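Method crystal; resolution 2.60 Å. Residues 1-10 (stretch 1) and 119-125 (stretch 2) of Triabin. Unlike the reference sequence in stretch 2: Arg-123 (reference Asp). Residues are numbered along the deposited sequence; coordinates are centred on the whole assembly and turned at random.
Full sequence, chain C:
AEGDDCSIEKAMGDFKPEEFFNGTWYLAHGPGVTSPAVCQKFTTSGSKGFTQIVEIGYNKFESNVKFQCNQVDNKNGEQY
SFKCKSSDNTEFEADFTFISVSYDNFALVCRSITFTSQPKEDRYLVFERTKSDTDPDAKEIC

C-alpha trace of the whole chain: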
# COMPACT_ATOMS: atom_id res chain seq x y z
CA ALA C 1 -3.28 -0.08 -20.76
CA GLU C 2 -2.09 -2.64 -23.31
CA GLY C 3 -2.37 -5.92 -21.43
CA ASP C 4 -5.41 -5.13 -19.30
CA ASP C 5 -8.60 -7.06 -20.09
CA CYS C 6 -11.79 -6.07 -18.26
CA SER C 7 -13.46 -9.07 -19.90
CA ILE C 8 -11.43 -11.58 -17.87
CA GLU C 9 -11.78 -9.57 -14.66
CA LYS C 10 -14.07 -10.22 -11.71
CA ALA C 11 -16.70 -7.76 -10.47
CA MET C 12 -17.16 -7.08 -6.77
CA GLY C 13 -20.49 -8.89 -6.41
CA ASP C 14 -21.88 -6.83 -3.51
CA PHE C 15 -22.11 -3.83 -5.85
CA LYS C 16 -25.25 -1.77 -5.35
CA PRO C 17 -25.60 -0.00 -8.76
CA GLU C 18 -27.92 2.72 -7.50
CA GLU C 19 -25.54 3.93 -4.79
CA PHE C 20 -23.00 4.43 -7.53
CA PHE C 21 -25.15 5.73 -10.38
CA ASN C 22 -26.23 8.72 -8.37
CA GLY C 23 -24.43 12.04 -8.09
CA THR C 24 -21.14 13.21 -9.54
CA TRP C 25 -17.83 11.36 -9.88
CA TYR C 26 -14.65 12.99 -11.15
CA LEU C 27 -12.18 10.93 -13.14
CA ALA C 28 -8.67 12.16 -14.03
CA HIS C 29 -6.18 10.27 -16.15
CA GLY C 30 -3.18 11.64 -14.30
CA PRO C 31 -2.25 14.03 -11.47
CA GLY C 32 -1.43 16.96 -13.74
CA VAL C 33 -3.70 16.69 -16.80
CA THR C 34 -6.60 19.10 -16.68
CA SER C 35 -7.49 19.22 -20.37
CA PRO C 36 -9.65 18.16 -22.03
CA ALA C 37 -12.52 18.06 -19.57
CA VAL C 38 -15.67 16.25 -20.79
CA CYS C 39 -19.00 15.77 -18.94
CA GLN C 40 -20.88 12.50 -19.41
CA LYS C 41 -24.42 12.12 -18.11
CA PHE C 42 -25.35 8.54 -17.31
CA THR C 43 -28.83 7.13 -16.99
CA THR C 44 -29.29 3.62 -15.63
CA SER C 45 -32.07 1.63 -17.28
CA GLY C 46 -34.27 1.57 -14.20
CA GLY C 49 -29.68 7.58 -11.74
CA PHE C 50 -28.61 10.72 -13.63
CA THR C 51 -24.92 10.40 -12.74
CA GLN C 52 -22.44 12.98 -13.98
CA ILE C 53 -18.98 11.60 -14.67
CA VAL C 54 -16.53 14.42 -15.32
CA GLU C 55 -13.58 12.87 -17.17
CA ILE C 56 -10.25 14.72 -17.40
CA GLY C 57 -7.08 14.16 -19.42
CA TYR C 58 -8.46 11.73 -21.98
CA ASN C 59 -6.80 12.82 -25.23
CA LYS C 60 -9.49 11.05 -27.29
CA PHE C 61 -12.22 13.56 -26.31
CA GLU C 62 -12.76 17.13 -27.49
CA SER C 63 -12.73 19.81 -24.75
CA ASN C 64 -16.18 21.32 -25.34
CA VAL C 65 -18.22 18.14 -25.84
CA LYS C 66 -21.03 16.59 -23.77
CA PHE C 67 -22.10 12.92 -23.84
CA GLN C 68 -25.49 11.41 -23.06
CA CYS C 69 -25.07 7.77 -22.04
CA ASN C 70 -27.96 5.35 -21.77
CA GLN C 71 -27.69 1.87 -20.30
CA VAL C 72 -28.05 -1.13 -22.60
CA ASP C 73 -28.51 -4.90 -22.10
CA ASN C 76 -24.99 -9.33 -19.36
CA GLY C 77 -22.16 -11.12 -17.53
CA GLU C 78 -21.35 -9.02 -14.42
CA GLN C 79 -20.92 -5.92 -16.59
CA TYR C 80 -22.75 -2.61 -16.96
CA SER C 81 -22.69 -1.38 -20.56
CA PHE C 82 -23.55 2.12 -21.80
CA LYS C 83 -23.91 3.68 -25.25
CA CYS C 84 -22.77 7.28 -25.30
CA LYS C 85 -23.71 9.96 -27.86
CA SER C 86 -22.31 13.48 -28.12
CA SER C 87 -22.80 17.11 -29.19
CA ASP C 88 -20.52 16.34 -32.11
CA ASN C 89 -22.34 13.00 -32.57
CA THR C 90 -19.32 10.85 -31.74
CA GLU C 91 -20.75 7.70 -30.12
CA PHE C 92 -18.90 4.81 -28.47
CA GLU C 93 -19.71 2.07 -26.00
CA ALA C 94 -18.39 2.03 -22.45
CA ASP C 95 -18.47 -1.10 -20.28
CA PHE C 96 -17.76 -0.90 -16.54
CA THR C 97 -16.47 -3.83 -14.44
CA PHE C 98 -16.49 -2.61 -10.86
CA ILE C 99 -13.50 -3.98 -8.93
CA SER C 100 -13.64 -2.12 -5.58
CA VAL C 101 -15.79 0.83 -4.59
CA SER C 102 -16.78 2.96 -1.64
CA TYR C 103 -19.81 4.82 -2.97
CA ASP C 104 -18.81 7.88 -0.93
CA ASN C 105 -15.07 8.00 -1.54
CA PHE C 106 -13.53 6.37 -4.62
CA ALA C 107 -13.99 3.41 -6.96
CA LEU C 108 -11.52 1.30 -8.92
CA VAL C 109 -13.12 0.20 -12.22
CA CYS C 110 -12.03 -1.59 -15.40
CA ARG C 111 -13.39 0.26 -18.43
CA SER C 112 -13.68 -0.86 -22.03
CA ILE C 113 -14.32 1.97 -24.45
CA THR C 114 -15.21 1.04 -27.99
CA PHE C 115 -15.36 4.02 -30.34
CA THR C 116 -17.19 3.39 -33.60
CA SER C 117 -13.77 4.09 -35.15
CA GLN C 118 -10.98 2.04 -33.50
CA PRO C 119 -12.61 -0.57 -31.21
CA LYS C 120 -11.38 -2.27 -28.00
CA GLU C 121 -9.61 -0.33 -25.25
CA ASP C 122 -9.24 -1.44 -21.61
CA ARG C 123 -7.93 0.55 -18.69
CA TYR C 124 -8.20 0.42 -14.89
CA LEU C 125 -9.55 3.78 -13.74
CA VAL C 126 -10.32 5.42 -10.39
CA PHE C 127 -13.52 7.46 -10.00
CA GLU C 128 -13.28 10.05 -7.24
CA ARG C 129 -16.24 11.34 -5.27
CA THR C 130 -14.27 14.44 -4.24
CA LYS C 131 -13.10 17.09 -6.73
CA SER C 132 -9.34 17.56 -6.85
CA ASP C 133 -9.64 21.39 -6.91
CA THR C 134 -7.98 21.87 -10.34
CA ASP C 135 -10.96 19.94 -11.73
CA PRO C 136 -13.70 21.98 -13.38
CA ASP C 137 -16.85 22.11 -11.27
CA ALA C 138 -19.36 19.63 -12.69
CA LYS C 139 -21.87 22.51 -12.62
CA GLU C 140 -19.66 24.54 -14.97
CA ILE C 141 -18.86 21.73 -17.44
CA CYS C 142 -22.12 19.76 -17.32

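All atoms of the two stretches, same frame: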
# COMPACT_ATOMS: atom_id res chain seq x y z
N ALA C 1 -4.50 -0.15 -19.91
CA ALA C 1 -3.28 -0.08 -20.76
C ALA C 1 -3.14 -1.41 -21.49
O ALA C 1 -3.78 -2.39 -21.10
CB ALA C 1 -2.06 0.17 -19.89
N GLU C 2 -2.31 -1.43 -22.52
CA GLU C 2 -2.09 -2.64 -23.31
C GLU C 2 -1.68 -3.82 -22.43
O GLU C 2 -0.56 -3.88 -21.92
CB GLU C 2 -1.03 -2.39 -24.39
CG GLU C 2 -1.48 -1.41 -25.46
CD GLU C 2 -0.43 -1.17 -26.52
OE1 GLU C 2 0.36 -2.10 -26.81
OE2 GLU C 2 -0.40 -0.06 -27.08
N GLY C 3 -2.62 -4.75 -22.25
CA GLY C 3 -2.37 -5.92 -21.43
C GLY C 3 -3.57 -6.16 -20.53
O GLY C 3 -3.89 -7.30 -20.18
N ASP C 4 -4.24 -5.07 -20.17
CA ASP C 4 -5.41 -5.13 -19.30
C ASP C 4 -6.60 -5.68 -20.08
O ASP C 4 -6.78 -5.36 -21.27
CB ASP C 4 -5.72 -3.73 -18.76
CG ASP C 4 -4.54 -3.09 -18.05
OD1 ASP C 4 -3.50 -3.76 -17.83
OD2 ASP C 4 -4.64 -1.90 -17.70
N ASP C 5 -7.43 -6.48 -19.43
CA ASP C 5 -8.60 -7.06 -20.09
C ASP C 5 -9.76 -7.16 -19.11
O ASP C 5 -9.89 -8.13 -18.36
CB ASP C 5 -8.24 -8.45 -20.65
CG ASP C 5 -9.14 -8.86 -21.80
OD1 ASP C 5 -9.02 -8.27 -22.90
OD2 ASP C 5 -9.95 -9.79 -21.62
N CYS C 6 -10.62 -6.14 -19.13
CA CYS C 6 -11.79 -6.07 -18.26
C CYS C 6 -12.68 -7.29 -18.41
O CYS C 6 -13.38 -7.68 -17.48
CB CYS C 6 -12.60 -4.81 -18.58
SG CYS C 6 -11.59 -3.30 -18.51
N SER C 7 -12.65 -7.89 -19.60
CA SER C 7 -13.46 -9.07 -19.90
C SER C 7 -13.15 -10.23 -18.95
O SER C 7 -14.06 -10.86 -18.40
CB SER C 7 -13.22 -9.51 -21.35
OG SER C 7 -13.05 -8.39 -22.21
N ILE C 8 -11.86 -10.49 -18.74
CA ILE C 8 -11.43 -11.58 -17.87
C ILE C 8 -11.21 -11.13 -16.43
O ILE C 8 -10.42 -11.73 -15.70
CB ILE C 8 -10.17 -12.32 -18.42
CG1 ILE C 8 -8.95 -11.39 -18.43
CG2 ILE C 8 -10.43 -12.84 -19.83
CD1 ILE C 8 -7.69 -12.05 -18.98
N GLU C 9 -11.89 -10.07 -16.03
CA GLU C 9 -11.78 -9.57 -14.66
C GLU C 9 -12.89 -10.18 -13.83
O GLU C 9 -13.61 -11.07 -14.29
CB GLU C 9 -11.87 -8.04 -14.63
CG GLU C 9 -10.52 -7.32 -14.57
CD GLU C 9 -9.80 -7.50 -13.24
OE1 GLU C 9 -10.46 -7.79 -12.22
OE2 GLU C 9 -8.56 -7.36 -13.22
N LYS C 10 -13.04 -9.70 -12.60
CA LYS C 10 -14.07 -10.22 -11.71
C LYS C 10 -14.69 -9.04 -10.97
O LYS C 10 -13.99 -8.28 -10.30
CB LYS C 10 -13.45 -11.21 -10.73
CG LYS C 10 -14.45 -12.04 -9.95
CD LYS C 10 -13.74 -13.08 -9.10
CE LYS C 10 -14.73 -14.01 -8.44
NZ LYS C 10 -14.02 -15.09 -7.71
N PRO C 119 -12.04 0.17 -32.34
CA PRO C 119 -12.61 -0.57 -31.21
C PRO C 119 -11.61 -1.23 -30.24
O PRO C 119 -10.44 -1.40 -30.57
CB PRO C 119 -13.48 -1.61 -31.90
CG PRO C 119 -12.67 -1.94 -33.10
CD PRO C 119 -12.23 -0.58 -33.59
N LYS C 120 -12.13 -1.60 -29.07
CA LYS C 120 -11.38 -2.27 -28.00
C LYS C 120 -10.33 -1.41 -27.32
O LYS C 120 -9.33 -1.03 -27.92
CB LYS C 120 -10.75 -3.57 -28.51
CG LYS C 120 -10.15 -4.45 -27.41
CD LYS C 120 -11.23 -5.14 -26.58
CE LYS C 120 -10.66 -5.92 -25.38
NZ LYS C 120 -9.61 -6.92 -25.72
N GLU C 121 -10.55 -1.12 -26.04
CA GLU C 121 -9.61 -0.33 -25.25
C GLU C 121 -9.94 -0.51 -23.76
O GLU C 121 -11.01 -0.09 -23.30
CB GLU C 121 -9.67 1.14 -25.66
CG GLU C 121 -8.38 1.90 -25.43
CD GLU C 121 -8.48 3.36 -25.84
OE1 GLU C 121 -8.88 3.64 -26.99
OE2 GLU C 121 -8.14 4.23 -25.00
N ASP C 122 -9.04 -1.16 -23.03
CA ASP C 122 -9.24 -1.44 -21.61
C ASP C 122 -8.27 -0.70 -20.72
O ASP C 122 -7.06 -0.69 -20.97
CB ASP C 122 -9.07 -2.93 -21.33
CG ASP C 122 -9.98 -3.80 -22.17
OD1 ASP C 122 -9.85 -3.76 -23.41
OD2 ASP C 122 -10.80 -4.53 -21.59
N ARG C 123 -8.78 -0.17 -19.62
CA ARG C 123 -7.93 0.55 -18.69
C ARG C 123 -8.57 0.61 -17.30
O ARG C 123 -9.78 0.77 -17.17
CB ARG C 123 -7.66 1.95 -19.26
CG ARG C 123 -6.64 2.79 -18.51
CD ARG C 123 -6.27 4.01 -19.34
NE ARG C 123 -5.63 5.07 -18.55
CZ ARG C 123 -5.23 6.24 -19.06
NH1 ARG C 123 -5.38 6.51 -20.35
NH2 ARG C 123 -4.67 7.14 -18.26
N TYR C 124 -7.75 0.38 -16.28
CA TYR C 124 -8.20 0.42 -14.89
C TYR C 124 -8.21 1.88 -14.47
O TYR C 124 -7.17 2.54 -14.50
CB TYR C 124 -7.26 -0.41 -14.00
CG TYR C 124 -7.24 -1.89 -14.33
CD1 TYR C 124 -8.21 -2.76 -13.81
CD2 TYR C 124 -6.26 -2.43 -15.15
CE1 TYR C 124 -8.20 -4.12 -14.12
CE2 TYR C 124 -6.24 -3.79 -15.46
CZ TYR C 124 -7.21 -4.63 -14.95
OH TYR C 124 -7.18 -5.98 -15.28
N LEU C 125 -9.38 2.38 -14.11
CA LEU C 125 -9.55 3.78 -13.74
C LEU C 125 -10.06 3.93 -12.31
O LEU C 125 -10.63 2.99 -11.74
CB LEU C 125 -10.54 4.44 -14.69
CG LEU C 125 -10.33 4.28 -16.20
CD1 LEU C 125 -11.58 4.74 -16.93
CD2 LEU C 125 -9.12 5.07 -16.65
O HOH W 1 -4.67 0.76 -17.36

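The N-terminal segment, which forms no regular helix or strand, and stretch 2, whose strand begins at Asp-122, bury 488 Å² between them; four hydrogen bonds cross the contact.

Two hydrogen bonds use main-chain donors of stretch 1. The terminal amine, Ala-1 N, donates to Asp-122 O at 2.8 Å, which places the first residue beside the strand; the Ala-1 and Arg-123 CA atoms lie 5.1 Å apart. The methyl of Ala-1 points away, so this residue contributes its amine rather than its side chain. Farther along, Cys-6 N donates to Asp-122 OD2 at 2.9 Å, with an N-H...acceptor angle of 149°. Asp-122 suits this buried position because its CB points toward stretch 1 and its short side chain, in the m rotamer (chi1 -56°), presents a carboxylate to the amide; OD2 is also hydrogen-bonded elsewhere in the structure.

Charge pairing is concentrated near Lys-120. Its CA-to-CB bond points sideways, yet the long chain brings NZ within 3.2 Å of Asp-5 OD1, a hydrogen-bonded salt bridge. A longer salt bridge joins Lys-120 NZ to Asp-122 OD1 at 3.9 Å. The lysine thus lies near two acids whose Asp-5 OD1 and Asp-122 OD2 atoms approach to 4.3 Å.

Tyr-124 has the largest covered area, 103 Å². With chi1 at -64° (m), its ring extends along stretch 1, and OH donates to Glu-9 OE2 at 2.8 Å. Asp-4 OD2 meets the ring edge near its plane, 3.1 Å from Tyr-124 CD2, where the polarised C-H edge can accommodate a carboxylate oxygen.

Asp-4 OD2 also accepts from Ala-1 N at 2.8 Å, tying the terminus back on itself. Water 1 extends this link across the interface: it donates to Asp-4 OD2 at 2.7 Å and accepts from Tyr-124 N at 3.3 Å.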